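Local coordinates for protein NF-kappa-B inhibitor beta (Mus musculus, PDB 1OY3) that inhibits the transcription factor NF-kappa-B by forming a complex with it and trapping it in the cytoplasm through a stack of ankyrin repeats, at residues G3-T6 against D10-L13; L15-Q20 against Q46-L51; P23-L28 against V61-A66; F27-S32 against E36-Q41; T80-A85 against V96-R101. All blocks are in the same frame, centred on the assembly; numbering follows the deposited sequence.

Interaction 1 of 5, residues G3-T6 against D10-L13; sequences GYVT and DTAL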
# COMPACT_ATOMS: atom_id res chain seq x y z
N GLY C 3 25.99 19.19 6.72
CA GLY C 3 25.03 19.08 5.63
C GLY C 3 25.43 18.19 4.47
O GLY C 3 25.04 18.44 3.33
N TYR C 4 26.21 17.15 4.75
CA TYR C 4 26.63 16.22 3.71
C TYR C 4 25.47 15.31 3.30
O TYR C 4 24.64 14.94 4.13
CB TYR C 4 27.78 15.35 4.22
CG TYR C 4 27.99 14.11 3.38
CD1 TYR C 4 28.61 14.19 2.14
CD2 TYR C 4 27.50 12.87 3.80
CE1 TYR C 4 28.73 13.06 1.32
CE2 TYR C 4 27.61 11.74 3.00
CZ TYR C 4 28.23 11.85 1.76
OH TYR C 4 28.33 10.74 0.95
N VAL C 5 25.43 14.96 2.03
CA VAL C 5 24.39 14.09 1.50
C VAL C 5 24.93 13.23 0.36
O VAL C 5 25.66 13.73 -0.50
CB VAL C 5 23.19 14.90 0.98
CG1 VAL C 5 22.48 15.59 2.14
CG2 VAL C 5 23.65 15.92 -0.05
N THR C 6 24.58 11.95 0.36
CA THR C 6 25.03 11.03 -0.67
C THR C 6 24.23 11.25 -1.96
O THR C 6 23.35 12.11 -2.00
CB THR C 6 24.88 9.56 -0.21
OG1 THR C 6 25.58 8.70 -1.12
CG2 THR C 6 23.41 9.15 -0.19
N ASP C 10 21.08 10.45 1.37
CA ASP C 10 21.32 10.03 2.75
C ASP C 10 22.36 10.90 3.47
O ASP C 10 23.51 10.98 3.05
CB ASP C 10 21.79 8.58 2.79
CG ASP C 10 20.70 7.60 2.40
OD1 ASP C 10 19.56 7.79 2.85
OD2 ASP C 10 21.00 6.64 1.65
N THR C 11 21.95 11.53 4.56
CA THR C 11 22.85 12.37 5.33
C THR C 11 23.68 11.49 6.26
O THR C 11 23.58 10.26 6.22
CB THR C 11 22.09 13.39 6.19
OG1 THR C 11 21.50 12.71 7.30
CG2 THR C 11 21.00 14.07 5.37
N ALA C 12 24.50 12.11 7.10
CA ALA C 12 25.33 11.36 8.04
C ALA C 12 24.44 10.53 8.97
O ALA C 12 24.83 9.46 9.43
CB ALA C 12 26.20 12.32 8.85
N LEU C 13 23.24 11.04 9.24
CA LEU C 13 22.30 10.32 10.09
C LEU C 13 21.86 9.03 9.42
O LEU C 13 22.04 7.95 10.00
CB LEU C 13 21.06 11.16 10.39
CG LEU C 13 20.91 11.76 11.78
CD1 LEU C 13 19.46 12.11 12.00
CD2 LEU C 13 21.37 10.77 12.85
O HOH W 1 25.47 14.93 7.04

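Interaction 2 of 5, residues L15-Q20 against Q46-L51; sequences LAVIHQ and QTALHL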
# COMPACT_ATOMS: atom_id res chain seq x y z
N LEU C 15 23.16 7.31 7.20
CA LEU C 15 24.27 6.38 7.12
C LEU C 15 24.65 5.81 8.48
O LEU C 15 25.18 4.71 8.56
CB LEU C 15 25.49 7.06 6.48
CG LEU C 15 25.28 7.54 5.04
CD1 LEU C 15 26.52 8.29 4.57
CD2 LEU C 15 25.00 6.35 4.14
N ALA C 16 24.37 6.55 9.55
CA ALA C 16 24.69 6.05 10.88
C ALA C 16 23.80 4.83 11.17
O ALA C 16 24.26 3.85 11.75
CB ALA C 16 24.46 7.13 11.94
N VAL C 17 22.54 4.89 10.75
CA VAL C 17 21.62 3.77 10.98
C VAL C 17 21.86 2.68 9.94
O VAL C 17 21.80 1.50 10.26
CB VAL C 17 20.14 4.23 10.95
CG1 VAL C 17 19.99 5.56 11.66
CG2 VAL C 17 19.63 4.33 9.54
N ILE C 18 22.12 3.07 8.69
CA ILE C 18 22.39 2.09 7.64
C ILE C 18 23.58 1.23 8.08
O ILE C 18 23.57 0.02 7.92
CB ILE C 18 22.76 2.76 6.31
CG1 ILE C 18 21.55 3.47 5.73
CG2 ILE C 18 23.29 1.71 5.33
CD1 ILE C 18 21.91 4.54 4.71
N HIS C 19 24.60 1.89 8.63
CA HIS C 19 25.79 1.18 9.09
C HIS C 19 25.69 0.69 10.53
O HIS C 19 26.65 0.15 11.08
CB HIS C 19 27.03 2.06 8.92
CG HIS C 19 27.49 2.19 7.50
ND1 HIS C 19 27.05 3.20 6.66
CD2 HIS C 19 28.29 1.40 6.75
CE1 HIS C 19 27.56 3.01 5.46
NE2 HIS C 19 28.31 1.93 5.48
N GLN C 20 24.53 0.87 11.14
CA GLN C 20 24.31 0.41 12.51
C GLN C 20 25.48 0.80 13.42
O GLN C 20 26.04 -0.04 14.12
CB GLN C 20 24.14 -1.11 12.50
CG GLN C 20 22.91 -1.57 11.73
CD GLN C 20 22.88 -3.07 11.51
OE1 GLN C 20 22.85 -3.85 12.46
NE2 GLN C 20 22.87 -3.47 10.24
N GLN C 46 12.67 8.57 2.81
CA GLN C 46 12.91 8.02 4.14
C GLN C 46 13.72 8.93 5.05
O GLN C 46 14.64 9.61 4.61
CB GLN C 46 13.64 6.69 4.02
CG GLN C 46 12.94 5.63 3.20
CD GLN C 46 13.87 4.49 2.87
OE1 GLN C 46 13.44 3.36 2.61
NE2 GLN C 46 15.17 4.78 2.85
N THR C 47 13.38 8.92 6.33
CA THR C 47 14.11 9.70 7.32
C THR C 47 14.96 8.66 8.05
O THR C 47 14.91 7.47 7.72
CB THR C 47 13.17 10.37 8.33
OG1 THR C 47 12.40 9.36 9.00
CG2 THR C 47 12.22 11.33 7.60
N ALA C 48 15.73 9.09 9.04
CA ALA C 48 16.54 8.14 9.80
C ALA C 48 15.62 7.20 10.58
O ALA C 48 15.93 6.02 10.77
CB ALA C 48 17.45 8.90 10.76
N LEU C 49 14.49 7.74 11.04
CA LEU C 49 13.52 6.95 11.81
C LEU C 49 13.02 5.81 10.94
O LEU C 49 13.00 4.67 11.36
CB LEU C 49 12.32 7.82 12.22
CG LEU C 49 11.70 7.66 13.61
CD1 LEU C 49 10.18 7.90 13.54
CD2 LEU C 49 11.99 6.29 14.16
N HIS C 50 12.62 6.13 9.71
CA HIS C 50 12.12 5.14 8.76
C HIS C 50 13.13 4.01 8.61
O HIS C 50 12.78 2.83 8.62
CB HIS C 50 11.90 5.76 7.38
CG HIS C 50 10.71 6.65 7.27
ND1 HIS C 50 10.79 7.95 6.80
CD2 HIS C 50 9.39 6.41 7.49
CE1 HIS C 50 9.57 8.47 6.73
NE2 HIS C 50 8.71 7.55 7.15
N LEU C 51 14.39 4.38 8.45
CA LEU C 51 15.44 3.39 8.29
C LEU C 51 15.54 2.49 9.51
O LEU C 51 15.64 1.28 9.39
CB LEU C 51 16.78 4.08 8.03
CG LEU C 51 16.81 4.82 6.69
CD1 LEU C 51 18.10 5.62 6.54
CD2 LEU C 51 16.66 3.80 5.57

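Interaction 3 of 5, residues P23-L28 against V61-A66; sequences PFLDFL and VEKLYA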
# COMPACT_ATOMS: atom_id res chain seq x y z
N PRO C 23 27.64 4.29 18.29
CA PRO C 23 28.55 5.34 18.77
C PRO C 23 28.48 6.62 17.94
O PRO C 23 28.33 7.71 18.50
CB PRO C 23 29.91 4.66 18.69
CG PRO C 23 29.57 3.24 19.08
CD PRO C 23 28.34 2.99 18.23
N PHE C 24 28.60 6.51 16.62
CA PHE C 24 28.53 7.70 15.79
C PHE C 24 27.12 8.26 15.83
O PHE C 24 26.93 9.48 15.82
CB PHE C 24 28.95 7.39 14.34
CG PHE C 24 29.21 8.62 13.52
CD1 PHE C 24 30.05 9.63 13.99
CD2 PHE C 24 28.63 8.78 12.26
CE1 PHE C 24 30.31 10.78 13.24
CE2 PHE C 24 28.88 9.92 11.49
CZ PHE C 24 29.72 10.92 11.98
N LEU C 25 26.12 7.38 15.88
CA LEU C 25 24.74 7.84 15.95
C LEU C 25 24.61 8.76 17.15
O LEU C 25 24.13 9.89 17.02
CB LEU C 25 23.76 6.67 16.12
CG LEU C 25 22.33 7.14 16.46
CD1 LEU C 25 21.84 8.12 15.41
CD2 LEU C 25 21.39 5.95 16.56
N ASP C 26 25.08 8.29 18.30
CA ASP C 26 25.02 9.07 19.54
C ASP C 26 25.66 10.44 19.34
O ASP C 26 25.13 11.46 19.77
CB ASP C 26 25.72 8.33 20.67
CG ASP C 26 24.94 7.12 21.15
OD1 ASP C 26 25.44 6.40 22.04
OD2 ASP C 26 23.82 6.89 20.65
N PHE C 27 26.81 10.44 18.66
CA PHE C 27 27.52 11.69 18.39
C PHE C 27 26.60 12.63 17.60
O PHE C 27 26.30 13.74 18.06
CB PHE C 27 28.78 11.40 17.57
CG PHE C 27 29.53 12.62 17.15
CD1 PHE C 27 30.16 13.43 18.09
CD2 PHE C 27 29.61 12.97 15.81
CE1 PHE C 27 30.87 14.56 17.70
CE2 PHE C 27 30.31 14.11 15.41
CZ PHE C 27 30.95 14.90 16.35
N LEU C 28 26.15 12.18 16.43
CA LEU C 28 25.28 12.99 15.59
C LEU C 28 24.11 13.55 16.39
O LEU C 28 23.89 14.76 16.44
CB LEU C 28 24.75 12.16 14.42
CG LEU C 28 25.66 11.91 13.21
CD1 LEU C 28 26.97 11.32 13.65
CD2 LEU C 28 24.97 10.96 12.24
N VAL C 61 15.30 3.21 17.38
CA VAL C 61 14.08 3.96 17.17
C VAL C 61 13.82 4.88 18.36
O VAL C 61 13.32 6.00 18.18
CB VAL C 61 12.87 3.02 16.94
CG1 VAL C 61 11.57 3.80 17.04
CG2 VAL C 61 12.99 2.36 15.55
N GLU C 62 14.16 4.42 19.56
CA GLU C 62 13.94 5.22 20.76
C GLU C 62 14.83 6.46 20.78
O GLU C 62 14.38 7.55 21.14
CB GLU C 62 14.18 4.39 22.03
CG GLU C 62 14.07 5.18 23.34
CD GLU C 62 14.14 4.29 24.58
OE1 GLU C 62 14.99 3.37 24.61
OE2 GLU C 62 13.36 4.51 25.53
N LYS C 63 16.09 6.29 20.41
CA LYS C 63 17.03 7.42 20.40
C LYS C 63 16.50 8.50 19.48
O LYS C 63 16.39 9.66 19.86
CB LYS C 63 18.40 6.96 19.93
CG LYS C 63 19.07 5.97 20.85
CD LYS C 63 20.47 5.67 20.34
CE LYS C 63 21.20 4.72 21.26
NZ LYS C 63 22.51 4.37 20.66
N LEU C 64 16.16 8.09 18.26
CA LEU C 64 15.62 9.02 17.27
C LEU C 64 14.33 9.64 17.78
O LEU C 64 14.13 10.85 17.68
CB LEU C 64 15.40 8.29 15.93
CG LEU C 64 16.71 7.77 15.34
CD1 LEU C 64 16.47 6.80 14.18
CD2 LEU C 64 17.54 8.98 14.88
N TYR C 65 13.46 8.81 18.36
CA TYR C 65 12.18 9.29 18.89
C TYR C 65 12.42 10.24 20.07
O TYR C 65 11.82 11.31 20.17
CB TYR C 65 11.32 8.09 19.33
CG TYR C 65 9.87 8.39 19.66
CD1 TYR C 65 9.17 7.59 20.57
CD2 TYR C 65 9.17 9.43 19.04
CE1 TYR C 65 7.84 7.81 20.85
CE2 TYR C 65 7.81 9.66 19.31
CZ TYR C 65 7.16 8.83 20.22
OH TYR C 65 5.82 9.01 20.50
N ALA C 66 13.32 9.83 20.96
CA ALA C 66 13.66 10.62 22.14
C ALA C 66 14.23 11.96 21.71
O ALA C 66 13.96 12.99 22.33
CB ALA C 66 14.67 9.87 23.01

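Interaction 4 of 5, residues F27-S32 against E36-Q41; sequences FLLGFS and EYLDLQ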
# COMPACT_ATOMS: atom_id res chain seq x y z
N PHE C 27 26.81 10.44 18.66
CA PHE C 27 27.52 11.69 18.39
C PHE C 27 26.60 12.63 17.60
O PHE C 27 26.30 13.74 18.06
CB PHE C 27 28.78 11.40 17.57
CG PHE C 27 29.53 12.62 17.15
CD1 PHE C 27 30.16 13.43 18.09
CD2 PHE C 27 29.61 12.97 15.81
CE1 PHE C 27 30.87 14.56 17.70
CE2 PHE C 27 30.31 14.11 15.41
CZ PHE C 27 30.95 14.90 16.35
N LEU C 28 26.15 12.18 16.43
CA LEU C 28 25.28 12.99 15.59
C LEU C 28 24.11 13.55 16.39
O LEU C 28 23.89 14.76 16.44
CB LEU C 28 24.75 12.16 14.42
CG LEU C 28 25.66 11.91 13.21
CD1 LEU C 28 26.97 11.32 13.65
CD2 LEU C 28 24.97 10.96 12.24
N LEU C 29 23.36 12.65 17.02
CA LEU C 29 22.21 13.06 17.82
C LEU C 29 22.60 14.08 18.88
O LEU C 29 21.76 14.86 19.34
CB LEU C 29 21.55 11.83 18.46
CG LEU C 29 20.25 11.37 17.79
CD1 LEU C 29 20.38 11.44 16.28
CD2 LEU C 29 19.92 9.96 18.25
N GLY C 30 23.87 14.07 19.26
CA GLY C 30 24.34 15.00 20.27
C GLY C 30 24.02 16.43 19.91
O GLY C 30 23.84 17.28 20.78
N PHE C 31 23.94 16.71 18.61
CA PHE C 31 23.63 18.05 18.14
C PHE C 31 22.24 18.07 17.52
O PHE C 31 21.40 18.89 17.88
CB PHE C 31 24.66 18.47 17.09
CG PHE C 31 26.08 18.35 17.55
CD1 PHE C 31 26.59 19.21 18.52
CD2 PHE C 31 26.90 17.35 17.03
CE1 PHE C 31 27.90 19.07 18.97
CE2 PHE C 31 28.22 17.20 17.48
CZ PHE C 31 28.72 18.07 18.45
N SER C 32 22.01 17.14 16.60
CA SER C 32 20.75 17.00 15.88
C SER C 32 19.48 17.20 16.70
O SER C 32 18.52 17.81 16.22
CB SER C 32 20.70 15.62 15.21
OG SER C 32 21.80 15.44 14.35
N GLU C 36 15.86 20.22 12.41
CA GLU C 36 15.11 19.68 11.28
C GLU C 36 15.98 18.64 10.59
O GLU C 36 15.52 17.89 9.73
CB GLU C 36 14.75 20.79 10.28
CG GLU C 36 14.02 21.97 10.89
CD GLU C 36 13.48 22.93 9.83
OE1 GLU C 36 12.59 23.74 10.16
OE2 GLU C 36 13.96 22.87 8.67
N TYR C 37 17.25 18.61 10.99
CA TYR C 37 18.21 17.67 10.43
C TYR C 37 17.73 16.24 10.65
O TYR C 37 17.98 15.36 9.82
CB TYR C 37 19.57 17.87 11.11
CG TYR C 37 20.68 16.99 10.60
CD1 TYR C 37 21.17 17.13 9.30
CD2 TYR C 37 21.27 16.03 11.42
CE1 TYR C 37 22.23 16.34 8.84
CE2 TYR C 37 22.33 15.23 10.97
CZ TYR C 37 22.80 15.39 9.68
OH TYR C 37 23.85 14.61 9.25
N LEU C 38 17.05 16.00 11.76
CA LEU C 38 16.55 14.66 12.07
C LEU C 38 15.54 14.16 11.05
O LEU C 38 15.56 12.99 10.68
CB LEU C 38 15.89 14.62 13.45
CG LEU C 38 16.78 14.58 14.69
CD1 LEU C 38 15.91 14.59 15.93
CD2 LEU C 38 17.64 13.33 14.65
N ASP C 39 14.66 15.05 10.58
CA ASP C 39 13.63 14.65 9.64
C ASP C 39 13.97 14.69 8.16
O ASP C 39 13.11 14.48 7.31
CB ASP C 39 12.35 15.46 9.89
CG ASP C 39 11.81 15.27 11.30
OD1 ASP C 39 11.78 14.11 11.77
OD2 ASP C 39 11.41 16.27 11.93
N LEU C 40 15.23 14.97 7.83
CA LEU C 40 15.62 15.03 6.43
C LEU C 40 15.34 13.69 5.77
O LEU C 40 15.66 12.64 6.32
CB LEU C 40 17.11 15.37 6.31
CG LEU C 40 17.49 16.80 6.72
CD1 LEU C 40 18.99 16.98 6.61
CD2 LEU C 40 16.76 17.81 5.83
N GLN C 41 14.73 13.73 4.59
CA GLN C 41 14.38 12.51 3.86
C GLN C 41 15.29 12.28 2.67
O GLN C 41 15.48 13.18 1.86
CB GLN C 41 12.93 12.62 3.38
CG GLN C 41 11.93 12.92 4.48
CD GLN C 41 10.56 13.33 3.94
OE1 GLN C 41 10.05 14.40 4.25
NE2 GLN C 41 9.97 12.46 3.14

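Interaction 5 of 5, residues T80-A85 against V96-R101; sequences TALHLA and VLLQPR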
# COMPACT_ATOMS: atom_id res chain seq x y z
N THR C 80 4.55 5.86 7.26
CA THR C 80 5.17 6.50 8.43
C THR C 80 6.09 5.42 8.96
O THR C 80 6.10 4.29 8.44
CB THR C 80 4.16 6.78 9.54
OG1 THR C 80 3.51 5.56 9.90
CG2 THR C 80 3.12 7.79 9.09
N ALA C 81 6.86 5.75 9.99
CA ALA C 81 7.76 4.78 10.62
C ALA C 81 6.93 3.62 11.16
O ALA C 81 7.34 2.46 11.08
CB ALA C 81 8.56 5.44 11.76
N LEU C 82 5.76 3.94 11.72
CA LEU C 82 4.88 2.90 12.27
C LEU C 82 4.40 1.98 11.16
O LEU C 82 4.26 0.78 11.37
CB LEU C 82 3.66 3.49 12.99
CG LEU C 82 2.70 2.45 13.59
CD1 LEU C 82 3.47 1.55 14.55
CD2 LEU C 82 1.52 3.12 14.33
N HIS C 83 4.12 2.53 9.98
CA HIS C 83 3.65 1.71 8.85
C HIS C 83 4.70 0.68 8.47
O HIS C 83 4.37 -0.46 8.18
CB HIS C 83 3.37 2.55 7.60
CG HIS C 83 1.99 3.10 7.53
ND1 HIS C 83 1.71 4.43 7.79
CD2 HIS C 83 0.81 2.52 7.22
CE1 HIS C 83 0.41 4.64 7.63
NE2 HIS C 83 -0.16 3.49 7.29
N LEU C 84 5.95 1.12 8.44
CA LEU C 84 7.06 0.26 8.07
C LEU C 84 7.26 -0.85 9.09
O LEU C 84 7.55 -1.99 8.72
CB LEU C 84 8.34 1.10 7.92
CG LEU C 84 8.27 2.17 6.83
CD1 LEU C 84 9.50 3.08 6.88
CD2 LEU C 84 8.16 1.49 5.47
N ALA C 85 7.10 -0.52 10.37
CA ALA C 85 7.25 -1.51 11.42
C ALA C 85 6.24 -2.62 11.19
O ALA C 85 6.56 -3.80 11.39
CB ALA C 85 7.01 -0.87 12.80
N VAL C 96 7.80 1.11 21.01
CA VAL C 96 8.53 2.33 21.35
C VAL C 96 7.76 3.55 20.83
O VAL C 96 7.63 4.56 21.51
CB VAL C 96 9.94 2.35 20.69
CG1 VAL C 96 10.58 3.69 20.91
CG2 VAL C 96 10.80 1.22 21.25
N LEU C 97 7.25 3.45 19.60
CA LEU C 97 6.52 4.55 19.00
C LEU C 97 5.14 4.80 19.59
O LEU C 97 4.71 5.95 19.71
CB LEU C 97 6.37 4.34 17.49
CG LEU C 97 7.65 4.36 16.65
CD1 LEU C 97 7.31 4.01 15.22
CD2 LEU C 97 8.32 5.74 16.73
N LEU C 98 4.45 3.71 19.96
CA LEU C 98 3.10 3.78 20.49
C LEU C 98 2.93 4.23 21.96
O LEU C 98 2.28 3.56 22.75
CB LEU C 98 2.42 2.43 20.28
CG LEU C 98 2.29 2.02 18.80
CD1 LEU C 98 1.87 0.56 18.70
CD2 LEU C 98 1.29 2.92 18.11
N GLN C 99 3.52 5.37 22.30
CA GLN C 99 3.44 5.94 23.64
C GLN C 99 4.02 7.34 23.58
O GLN C 99 4.65 7.70 22.60
CB GLN C 99 4.24 5.10 24.65
CG GLN C 99 5.74 5.05 24.40
CD GLN C 99 6.45 4.01 25.28
OE1 GLN C 99 6.81 2.93 24.82
NE2 GLN C 99 6.63 4.35 26.54
N PRO C 100 3.81 8.16 24.62
CA PRO C 100 4.34 9.52 24.62
C PRO C 100 5.86 9.49 24.43
O PRO C 100 6.55 8.69 25.04
CB PRO C 100 3.94 10.05 26.00
CG PRO C 100 2.65 9.32 26.26
CD PRO C 100 2.97 7.92 25.82
N ARG C 101 6.36 10.37 23.58
CA ARG C 101 7.79 10.46 23.32
C ARG C 101 8.59 10.50 24.63
O ARG C 101 8.13 11.04 25.63
CB ARG C 101 8.08 11.73 22.50
CG ARG C 101 9.56 12.03 22.36
CD ARG C 101 9.84 13.34 21.63
NE ARG C 101 9.72 13.22 20.17
CZ ARG C 101 8.59 13.30 19.50
NH1 ARG C 101 7.44 13.50 20.13
NH2 ARG C 101 8.60 13.19 18.18

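Interaction 1 of 5, residues G3-T6 against D10-L13
Thr6 turns OG1 opposite its backbone N (chi1 -168°), which leaves CG2 between the backbone N and the carbonyl carbon, and from there the methyl lies alongside Asp10, 3.4 Å from Asp10 CB. The two side chains run next to each other in the same direction. Between the same residues the backbones join by one hydrogen bond, Thr6 N to Asp10 O at 3.1 Å. Asp10 O also receives the CA-H of Val5, and one step further Thr11 CA sends its own CA-H toward Tyr4 O, 3.4 Å away. Outside this hydrophobic and backbone contact, the Asp10 carboxylate bonds Asn42 and forms a salt bridge to a basic side chain of another protein chain. Thr11 opens helix 12-18 as its N-cap: OG1 accepts from Leu13 N at 3.1 Å, while its backbone N bonds the His14 imidazole. Thr-Ala-Leu-His is the ankyrin TPLH motif with alanine in the proline position, and the loop of residues 3-6 runs beside the approach to that helix. Thr11 CG2 lies 3.9 Å from Val5 CG1 in an oblique crossing. A water bridges the two segments at the helix start, donating to Tyr4 O at 3.0 Å and accepting from Ala12 N at 3.0 Å.

Interaction 2 of 5, residues L15-Q20 against Q46-L51
Helices 12-18 and 48-55 come closest at Val17 and Leu51, whose CA atoms are 6.8 Å apart, near enough for the side chains to interlock. Val17 reaches across with both methyls. Its chi1 of -40° sets CG1 beside the backbone N and leaves CG2 between N and the carbonyl carbon, where CG2 presses on Leu51 CB at 3.2 Å, tighter than ordinary van der Waals contact; Leu51 CD1 flanks the same methyl at 3.6 Å. The two side chains cross at about a right angle. Val17 CG1 is the looser branch, 4.3 Å from Ala48 CB. Ile18 extends the patch by laying CG1 4.1 Å from Leu51 CD1. No hydrogen bond links the segments, and all four touching residues are buried.

Several polar groups are bonded inside their own segment. Thr47 and His50 form the capping box of the TPLH-like Thr-Ala-Leu-His sequence: Thr47 N donates to His50 ND1 at 2.8 Å, in the plane of the imidazole, and His50 N returns a weak bond to Thr47 OG1. At the other helix's end, His19 ND1 and His19 N grip Leu15 O from opposite faces of its plane, which fixes the ring's rotation; that ring stacks on an aromatic side chain of another protein chain. Gln20, at positive phi, closes helix 12-18 in a Schellman motif. The contact thus joins the first helices of the first two ankyrin repeats, with Ala48 also resting on Leu13 and on Leu64 of helix 58-66, and Leu49 packing on Ala81 of helix 81-85.

Interaction 3 of 5, residues P23-L28 against V61-A66
The Asp26 carboxylate is approached near its own plane: Lys63 NZ meets OD2 on the syn side, 18° out of plane and 2.8 Å away, as a hydrogen-bonded salt bridge. The other oxygen, OD1, is turned further from the ammonium. Lys63 gets there as an extended chain, every torsion beyond CG close to 180°, and crosses Asp26 obliquely. On the way its aliphatic part covers Leu25, with Lys63 CD 3.9 Å from Leu25 CD2. The same ammonium has a second salt bridge, to Glu22 OE1, so two acids in the first turns of helix 22-32 share it.

The two helices are the second helices of neighbouring ankyrin repeats, stacked side by side: their segments run at 4° to each other with axes 11.2 Å apart. At that spacing the backbones stand well separated and side chains bridge the gap. Beneath the salt bridge, toward the interior, Leu25 CD1 faces Leu64 CD2 at 4.4 Å, a loose apolar contact backed by Leu13 and Ala48 of the first helices. Phe24 and Phe27 leave helix 22-32 on another side and meet aromatic side chains of another protein chain.

Interaction 4 of 5, residues F27-S32 against E36-Q41
The contact of a hydroxyl with a ring edge lies between Ser32 and Tyr37. Ser32 OG sits at the edge of the Tyr37 ring, near its plane, 3.0 Å from CD2 and 3.4 Å from CE2. Tyr37 reaches it with CG opposite its backbone N (chi1 -178°), which swings the ring toward the end of helix 22-32. The serine hydroxyl donates its proton back into the helix, to Leu28 O at 3.0 Å. It does so from well above the carbonyl plane, while Phe31 N and Ser32 N donate to the same oxygen, so three bonds hold one carbonyl in the last turn.

The apolar part gathers round Leu38. Its CD2 meets Leu29 CD1 at 3.7 Å, the two side chains crossing at about a right angle, and touches Ser32 CB at 3.9 Å. Leu13 of helix 12-18 packs against both leucines and Leu64 of helix 58-66 joins on the Leu29 side, so the patch belongs to the core between helices. Tyr37 also covers Thr11 and Ala12.

Residues 36-41 carry the first ankyrin repeat into the connection toward the second. No hydrogen bond crosses to them from the helix. With its proton committed to Leu28 O, Ser32 OG would turn electron-rich oxygen toward the slightly positive C-H edge of Tyr37, so a weak electrostatic attraction probably supplements the leucine packing.

Interaction 5 of 5, residues T80-A85 against V96-R101
Apolar contacts make the whole of the direct link, and leucine methyls supply most of them. Leu97 points at the start of helix 81-85: its CD1 lies 3.9 Å from Ala81 CB and 3.8 Å from Leu82 N, touching its first residues, with Leu82 CB a little further off. Leu82 also reaches Leu98. Its CG lies opposite the backbone N (chi1 -180°), which brings CD2 to 3.8 Å from Leu98 CD2 where the two side chains cross at about a right angle.

Hydrogen bonds shape each segment from within. Thr80 and His83 form a capping box: Thr80 N donates to His83 ND1 at 3.2 Å, tilted from the imidazole plane, and His83 N donates to Thr80 OG1 at 3.1 Å. A third bond joins Thr80 OG1 and His83 ND1, tying down both side chains. On the other side Leu98 is the centre of an inverse gamma turn, closed weakly by Gln99 N on Leu97 O, and this bend, just after helix 91-97, probably helps to set Leu98 against Leu82.

His83 NE2 bonds the backbone of His159 in the next annotated repeat, and Val61 of helix 58-66 backs Leu97. Thr-Ala-Leu-His is again the TPLH-like signature, and the pairing of its short helix with the end of the repeat's second helix is the helix-turn-helix core of an ankyrin repeat, here the third.

How the interactions relate
Interactions 2, 4 and 5 are buried, while 1 and 3 lie partly at the surface and carry more polar chemistry: a water bridge and backbone hydrogen bond in 1, a salt bridge in 3. Interactions 1 and 2 both use helix 12-18, and 3 and 4 share Phe27 and Leu28 of helix 22-32. Contacts 1, 4 and 5 work within or beside one repeat, whereas 2 and 3 join the first repeat to the second, one through first helices and the other through second helices. Interaction 5, in the third repeat, touches 2 at Leu49 and Ala81 and 3 at Tyr65, but stands about 12 Å, between nearest atoms, from interaction 1.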